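Local coordinates for protein NEQ263 (Nanoarchaeum equitans Kin4-M, PDB 5BN3) that forms, with its partner subunit NeqA, the catalytic core complex of an archaeal ATP synthase and probably binds adenine nucleotide, at residues B[15-18]-B[19-22]; B[192-196]-B[197-201]; B[402-405]-B[406-410]. All blocks are in the same frame, centred on the assembly; numbering follows the deposited sequence.

Overall arrangement
From the N terminus, the three contacts follow one another along the chain. None nests in or crosses another. Contact 1 (15-18 with 19-22) is a tight turn that leads from the loop after strand 8-12 into strand 20-23 of the antiparallel N-terminal sheet. Contact 2 (192-196 with 197-201) closes the loop between strand 185-190 and helix 196-215 in the nucleotide-binding domain. It lies near contact 1, with centres about 19 Å apart and nearest atoms about 5 Å apart. Contact 3 (402-405 with 406-410) ends helix 394-408 in the C-terminal domain. Its centre is about 66 Å from that of contact 1 and about 52 Å from that of contact 2.

Contact 1. Residues B[15-18]-B[19-22]; sequences NPML and GEVI
Met-17 and Glu-20 hold this turn together by two hydrogen bonds. The backbone N of Glu-20 donates to Met-17 O at 3.1 Å and closes a type II beta turn from Met-17 to Glu-20. The Glu-20 side chain reaches across to the residue that opens the turn. Its CG lies anti to the backbone N (chi1 178°) and the chain stays extended, which carries OE2 to Met-17 N at 3.3 Å. This N-H comes from above the carboxylate plane, 45° out of it. The other oxygen, OE1, forms a salt bridge with Arg-56, the stronger partner of this carboxylate.

Packing is modest. Met-17 and Glu-20 cross at about a right angle, and their CB atoms meet at 3.7 Å. The sulfur SD of Met-17 lies 4.1 Å from Glu-20 CB. Gly-19 takes the third position of the turn with a positive phi of 90°, where a side chain would clash with Leu-18 O. Pro-16 and Leu-18 make backbone hydrogen bonds to the neighbouring alpha-type chain. The buried Glu-20 carboxylate thus has both a backbone N-H and a guanidinium as partners. Its charge is probably balanced by Arg-56, while the bond to Met-17 N ties the residue that opens the turn to Glu-20.

Contact 2. Residues B[192-196]-B[197-201]; sequences ADSSP and IEKIY
Lys-199 reaches back from the first turn of the helix and grips the loop before it. Its NZ donates to Ser-194 O at 2.7 Å and to Ala-192 O at 3.0 Å, in both cases from above the carbonyl plane. The chain runs extended and bends only at its last torsion (chi4 80°), which turns NZ between the two carbonyls. These are buried charge-to-carbonyl bonds. The partial negative charge of the two oxygens probably stabilises the ammonium group.

The backbone bonds begin the helix. Ile-200 N donates to Pro-196 O at 3.1 Å. Glu-198 N and Lys-199 N make weak bonds to Ser-195 O. Ser-195 is the N-cap. Its OG has its stronger bond to Leu-43 O and accepts a weak capping bond from Ile-197 N at 3.5 Å. One water links Ser-195 N to Glu-198 OE1, to which it donates at 2.6 Å, while Glu-198 OE2 accepts from Gly-76 N.

In the packing, Ile-197 CG2 lies against the hydroxyl Ser-195 OG at 3.3 Å. Ile-197 CG1 lies over the centre of the Tyr-201 ring, 4.1 Å above its plane. Ile-200 packs on helix 228-241, and Pro-196 meets Arg-351 of the alpha-type chain. A serine N-cap followed by proline at N1 is a common way to start a helix, here helix 196-215 of the P-loop NTPase-type nucleotide-binding domain.

Contact 3. Residues B[402-405]-B[406-410]; sequences DSIL and SQSGL
Leu-405 lays its CD2 methyl against Leu-410, 3.9 Å from CB and 4.1 Å from CD1. The two side chains cross at about a right angle. Leu-410, beyond the helix, comes back against Leu-405 of the last helical turn. Gly-409 lies at the exit, the first residue to leave helical angles. Its phi is positive, 102°, where a side chain would be jammed against the carbonyl before it. Its N makes a weak bond to Leu-405 O.

The serines bond to the backbone one turn back. Ser-408 OG lies anti to its own carbonyl carbon (chi1 -62°) and donates to Ile-404 O at 2.9 Å. Ser-408 N donates to the same oxygen from the opposite face, also at 2.9 Å. With an alanine here the hydroxyl is gone, and Ile-404 O would probably be left to the Ser-408 N-H alone among the donors described. Ser-406 repeats the pattern: its OG and its N-H reach Asp-402 O from opposite faces, the OG at 3.2 Å. Gln-407 NE2 makes a weak bond to Ser-403 OG at 3.5 Å, and the Gln-407 side chain also touches Glu-382.

Helix 394-408 rests on helix 367-384. Ile-404 and Leu-405 pack on Phe-375, and Lys-374 donates to Gln-407 O. The carboxylate of Asp-402 is bonded to Tyr-339 of helix 334-356.

Contact 1. Residues B[15-18]-B[19-22]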
loop_
_atom_site.group_PDB
_atom_site.type_symbol
_atom_site.label_atom_id
_atom_site.label_comp_id
_atom_site.label_asym_id
_atom_site.label_seq_id
_atom_site.Cartn_x
_atom_site.Cartn_y
_atom_site.Cartn_z
ATOM N N ASN B 15 30.689 -22.608 -22.429
ATOM C CA ASN B 15 30.488 -23.184 -21.097
ATOM C C ASN B 15 30.783 -22.234 -19.930
ATOM O O ASN B 15 31.763 -22.416 -19.208
ATOM C CB ASN B 15 31.280 -24.487 -20.943
ATOM C CG ASN B 15 30.832 -25.560 -21.920
ATOM O OD1 ASN B 15 29.758 -25.468 -22.518
ATOM N ND2 ASN B 15 31.654 -26.590 -22.080
ATOM N N PRO B 16 29.922 -21.222 -19.739
ATOM C CA PRO B 16 30.102 -20.230 -18.672
ATOM C C PRO B 16 30.029 -20.856 -17.283
ATOM O O PRO B 16 29.260 -21.796 -17.070
ATOM C CB PRO B 16 28.912 -19.286 -18.865
ATOM C CG PRO B 16 28.470 -19.496 -20.276
ATOM C CD PRO B 16 28.729 -20.942 -20.552
ATOM N N MET B 17 30.824 -20.333 -16.356
ATOM C CA MET B 17 30.800 -20.779 -14.969
ATOM C C MET B 17 30.168 -19.697 -14.101
ATOM O O MET B 17 30.542 -18.529 -14.189
ATOM C CB MET B 17 32.221 -21.077 -14.481
ATOM C CG MET B 17 32.355 -21.262 -12.974
ATOM S SD MET B 17 34.081 -21.289 -12.435
ATOM C CE MET B 17 34.698 -22.694 -13.361
ATOM N N LEU B 18 29.205 -20.087 -13.273
ATOM C CA LEU B 18 28.551 -19.146 -12.367
ATOM C C LEU B 18 29.562 -18.613 -11.353
ATOM O O LEU B 18 30.186 -19.388 -10.627
ATOM C CB LEU B 18 27.400 -19.834 -11.632
ATOM C CG LEU B 18 26.090 -19.074 -11.399
ATOM C CD1 LEU B 18 25.556 -19.358 -10.000
ATOM C CD2 LEU B 18 26.242 -17.578 -11.632
ATOM N N GLY B 19 29.731 -17.294 -11.312
ATOM C CA GLY B 19 30.651 -16.673 -10.374
ATOM C C GLY B 19 32.068 -16.517 -10.898
ATOM O O GLY B 19 32.950 -16.040 -10.184
ATOM N N GLU B 20 32.280 -16.909 -12.151
ATOM C CA GLU B 20 33.608 -16.925 -12.765
ATOM C C GLU B 20 34.216 -15.527 -12.915
ATOM O O GLU B 20 33.537 -14.584 -13.324
ATOM C CB GLU B 20 33.515 -17.608 -14.136
ATOM C CG GLU B 20 34.797 -17.675 -14.943
ATOM C CD GLU B 20 34.584 -18.328 -16.298
ATOM O OE1 GLU B 20 35.574 -18.798 -16.895
ATOM O OE2 GLU B 20 33.425 -18.371 -16.770
ATOM N N VAL B 21 35.496 -15.402 -12.577
ATOM C CA VAL B 21 36.228 -14.152 -12.763
ATOM C C VAL B 21 36.826 -14.101 -14.163
ATOM O O VAL B 21 37.522 -15.027 -14.581
ATOM C CB VAL B 21 37.370 -14.014 -11.747
ATOM C CG1 VAL B 21 38.081 -12.683 -11.928
ATOM C CG2 VAL B 21 36.838 -14.134 -10.340
ATOM N N ILE B 22 36.554 -13.020 -14.887
ATOM C CA ILE B 22 37.109 -12.851 -16.226
ATOM C C ILE B 22 37.951 -11.580 -16.332
ATOM O O ILE B 22 37.555 -10.515 -15.848
ATOM C CB ILE B 22 36.014 -12.879 -17.318
ATOM C CG1 ILE B 22 34.980 -11.778 -17.090
ATOM C CG2 ILE B 22 35.333 -14.239 -17.353
ATOM C CD1 ILE B 22 33.807 -11.833 -18.054
#

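Contact 2. Residues B[192-196]-B[197-201]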
loop_
_atom_site.group_PDB
_atom_site.type_symbol
_atom_site.label_atom_id
_atom_site.label_comp_id
_atom_site.label_asym_id
_atom_site.label_seq_id
_atom_site.Cartn_x
_atom_site.Cartn_y
_atom_site.Cartn_z
ATOM N N ALA B 192 30.925 4.949 -2.091
ATOM C CA ALA B 192 29.489 5.054 -2.346
ATOM C C ALA B 192 29.125 4.952 -3.827
ATOM O O ALA B 192 28.046 4.465 -4.173
ATOM C CB ALA B 192 28.944 6.343 -1.755
ATOM N N ASP B 193 30.019 5.412 -4.697
ATOM C CA ASP B 193 29.751 5.400 -6.135
ATOM C C ASP B 193 30.433 4.239 -6.861
ATOM O O ASP B 193 30.552 4.248 -8.087
ATOM C CB ASP B 193 30.151 6.736 -6.772
ATOM C CG ASP B 193 31.644 6.998 -6.695
ATOM O OD1 ASP B 193 32.320 6.393 -5.836
ATOM O OD2 ASP B 193 32.145 7.819 -7.493
ATOM N N SER B 194 30.865 3.234 -6.104
ATOM C CA SER B 194 31.545 2.077 -6.683
ATOM C C SER B 194 30.566 1.083 -7.308
ATOM O O SER B 194 29.353 1.174 -7.100
ATOM C CB SER B 194 32.406 1.378 -5.629
ATOM O OG SER B 194 31.610 0.852 -4.582
ATOM N N SER B 195 31.099 0.145 -8.085
ATOM C CA SER B 195 30.293 -0.922 -8.674
ATOM C C SER B 195 29.622 -1.732 -7.570
ATOM O O SER B 195 30.210 -1.933 -6.503
ATOM C CB SER B 195 31.176 -1.835 -9.530
ATOM O OG SER B 195 30.454 -2.963 -9.991
ATOM N N PRO B 196 28.385 -2.189 -7.814
ATOM C CA PRO B 196 27.677 -2.961 -6.788
ATOM C C PRO B 196 28.390 -4.264 -6.437
ATOM O O PRO B 196 28.231 -4.742 -5.315
ATOM C CB PRO B 196 26.312 -3.247 -7.431
ATOM C CG PRO B 196 26.527 -3.076 -8.896
ATOM C CD PRO B 196 27.569 -2.004 -9.026
ATOM N N ILE B 197 29.158 -4.826 -7.367
ATOM C CA ILE B 197 29.907 -6.050 -7.087
ATOM C C ILE B 197 31.003 -5.820 -6.035
ATOM O O ILE B 197 31.283 -6.703 -5.225
ATOM C CB ILE B 197 30.490 -6.688 -8.381
ATOM C CG1 ILE B 197 30.993 -8.108 -8.115
ATOM C CG2 ILE B 197 31.614 -5.843 -8.955
ATOM C CD1 ILE B 197 29.890 -9.112 -7.914
ATOM N N GLU B 198 31.609 -4.634 -6.029
ATOM C CA GLU B 198 32.621 -4.325 -5.022
ATOM C C GLU B 198 31.976 -4.157 -3.649
ATOM O O GLU B 198 32.552 -4.538 -2.626
ATOM C CB GLU B 198 33.412 -3.061 -5.385
ATOM C CG GLU B 198 34.492 -2.731 -4.356
ATOM C CD GLU B 198 35.322 -1.510 -4.702
ATOM O OE1 GLU B 198 35.218 -0.999 -5.839
ATOM O OE2 GLU B 198 36.089 -1.060 -3.823
ATOM N N LYS B 199 30.776 -3.587 -3.634
ATOM C CA LYS B 199 30.059 -3.360 -2.386
ATOM C C LYS B 199 29.680 -4.665 -1.689
ATOM O O LYS B 199 29.854 -4.797 -0.481
ATOM C CB LYS B 199 28.811 -2.500 -2.624
ATOM C CG LYS B 199 29.106 -1.033 -2.938
ATOM C CD LYS B 199 27.839 -0.185 -2.836
ATOM C CE LYS B 199 28.101 1.275 -3.188
ATOM N NZ LYS B 199 28.152 1.514 -4.654
ATOM N N ILE B 200 29.166 -5.631 -2.444
ATOM C CA ILE B 200 28.735 -6.887 -1.826
ATOM C C ILE B 200 29.902 -7.820 -1.509
ATOM O O ILE B 200 29.765 -8.734 -0.697
ATOM C CB ILE B 200 27.660 -7.635 -2.656
ATOM C CG1 ILE B 200 28.239 -8.139 -3.977
ATOM C CG2 ILE B 200 26.436 -6.749 -2.881
ATOM C CD1 ILE B 200 27.474 -9.318 -4.550
ATOM N N TYR B 201 31.047 -7.588 -2.146
ATOM C CA TYR B 201 32.255 -8.357 -1.848
ATOM C C TYR B 201 32.982 -7.836 -0.609
ATOM O O TYR B 201 33.737 -8.569 0.026
ATOM C CB TYR B 201 33.205 -8.372 -3.052
ATOM C CG TYR B 201 32.878 -9.428 -4.084
ATOM C CD1 TYR B 201 31.685 -10.135 -4.030
ATOM C CD2 TYR B 201 33.773 -9.734 -5.099
ATOM C CE1 TYR B 201 31.388 -11.106 -4.968
ATOM C CE2 TYR B 201 33.485 -10.705 -6.039
ATOM C CZ TYR B 201 32.293 -11.387 -5.967
ATOM O OH TYR B 201 32.000 -12.355 -6.901
HETATM O O HOH W 1 34.086 -0.394 -8.092
#

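Contact 3. Residues B[402-405]-B[406-410]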
loop_
_atom_site.group_PDB
_atom_site.type_symbol
_atom_site.label_atom_id
_atom_site.label_comp_id
_atom_site.label_asym_id
_atom_site.label_seq_id
_atom_site.Cartn_x
_atom_site.Cartn_y
_atom_site.Cartn_z
ATOM N N ASP B 402 21.857 1.708 42.158
ATOM C CA ASP B 402 21.572 1.773 43.590
ATOM C C ASP B 402 21.228 3.197 44.024
ATOM O O ASP B 402 20.267 3.415 44.760
ATOM C CB ASP B 402 22.765 1.260 44.406
ATOM C CG ASP B 402 22.960 -0.241 44.284
ATOM O OD1 ASP B 402 21.988 -0.952 43.948
ATOM O OD2 ASP B 402 24.088 -0.711 44.540
ATOM N N SER B 403 22.015 4.162 43.561
ATOM C CA SER B 403 21.801 5.566 43.898
ATOM C C SER B 403 20.465 6.100 43.373
ATOM O O SER B 403 19.751 6.813 44.080
ATOM C CB SER B 403 22.956 6.411 43.359
ATOM O OG SER B 403 22.752 7.784 43.632
ATOM N N ILE B 404 20.135 5.745 42.133
ATOM C CA ILE B 404 18.882 6.166 41.511
ATOM C C ILE B 404 17.671 5.568 42.229
ATOM O O ILE B 404 16.663 6.248 42.436
ATOM C CB ILE B 404 18.844 5.779 40.013
ATOM C CG1 ILE B 404 19.951 6.508 39.246
ATOM C CG2 ILE B 404 17.500 6.113 39.403
ATOM C CD1 ILE B 404 20.077 6.077 37.795
ATOM N N LEU B 405 17.778 4.297 42.610
ATOM C CA LEU B 405 16.711 3.610 43.336
ATOM C C LEU B 405 16.377 4.315 44.651
ATOM O O LEU B 405 15.212 4.422 45.028
ATOM C CB LEU B 405 17.092 2.149 43.589
ATOM C CG LEU B 405 16.959 1.206 42.390
ATOM C CD1 LEU B 405 17.527 -0.172 42.695
ATOM C CD2 LEU B 405 15.503 1.094 41.983
ATOM N N SER B 406 17.407 4.805 45.333
ATOM C CA SER B 406 17.228 5.539 46.581
ATOM C C SER B 406 16.587 6.903 46.340
ATOM O O SER B 406 15.641 7.278 47.035
ATOM C CB SER B 406 18.570 5.705 47.293
ATOM O OG SER B 406 19.155 4.445 47.570
ATOM N N GLN B 407 17.107 7.640 45.359
ATOM C CA GLN B 407 16.567 8.951 45.002
ATOM C C GLN B 407 15.098 8.865 44.602
ATOM O O GLN B 407 14.324 9.789 44.847
ATOM C CB GLN B 407 17.361 9.572 43.845
ATOM C CG GLN B 407 18.813 9.899 44.151
ATOM C CD GLN B 407 19.459 10.746 43.064
ATOM O OE1 GLN B 407 18.964 11.820 42.721
ATOM N NE2 GLN B 407 20.568 10.259 42.516
ATOM N N SER B 408 14.722 7.748 43.988
ATOM C CA SER B 408 13.369 7.577 43.470
ATOM C C SER B 408 12.361 7.176 44.543
ATOM O O SER B 408 11.170 7.454 44.414
ATOM C CB SER B 408 13.363 6.549 42.338
ATOM O OG SER B 408 14.168 6.991 41.260
ATOM N N GLY B 409 12.836 6.522 45.598
ATOM C CA GLY B 409 11.954 6.063 46.656
ATOM C C GLY B 409 11.674 4.577 46.550
ATOM O O GLY B 409 11.075 3.981 47.446
ATOM N N LEU B 410 12.106 3.985 45.441
ATOM C CA LEU B 410 12.007 2.545 45.239
ATOM C C LEU B 410 13.029 1.842 46.129
ATOM O O LEU B 410 13.988 2.467 46.582
ATOM C CB LEU B 410 12.260 2.199 43.768
ATOM C CG LEU B 410 11.287 2.770 42.734
ATOM C CD1 LEU B 410 11.667 2.349 41.319
ATOM C CD2 LEU B 410 9.877 2.325 43.053
#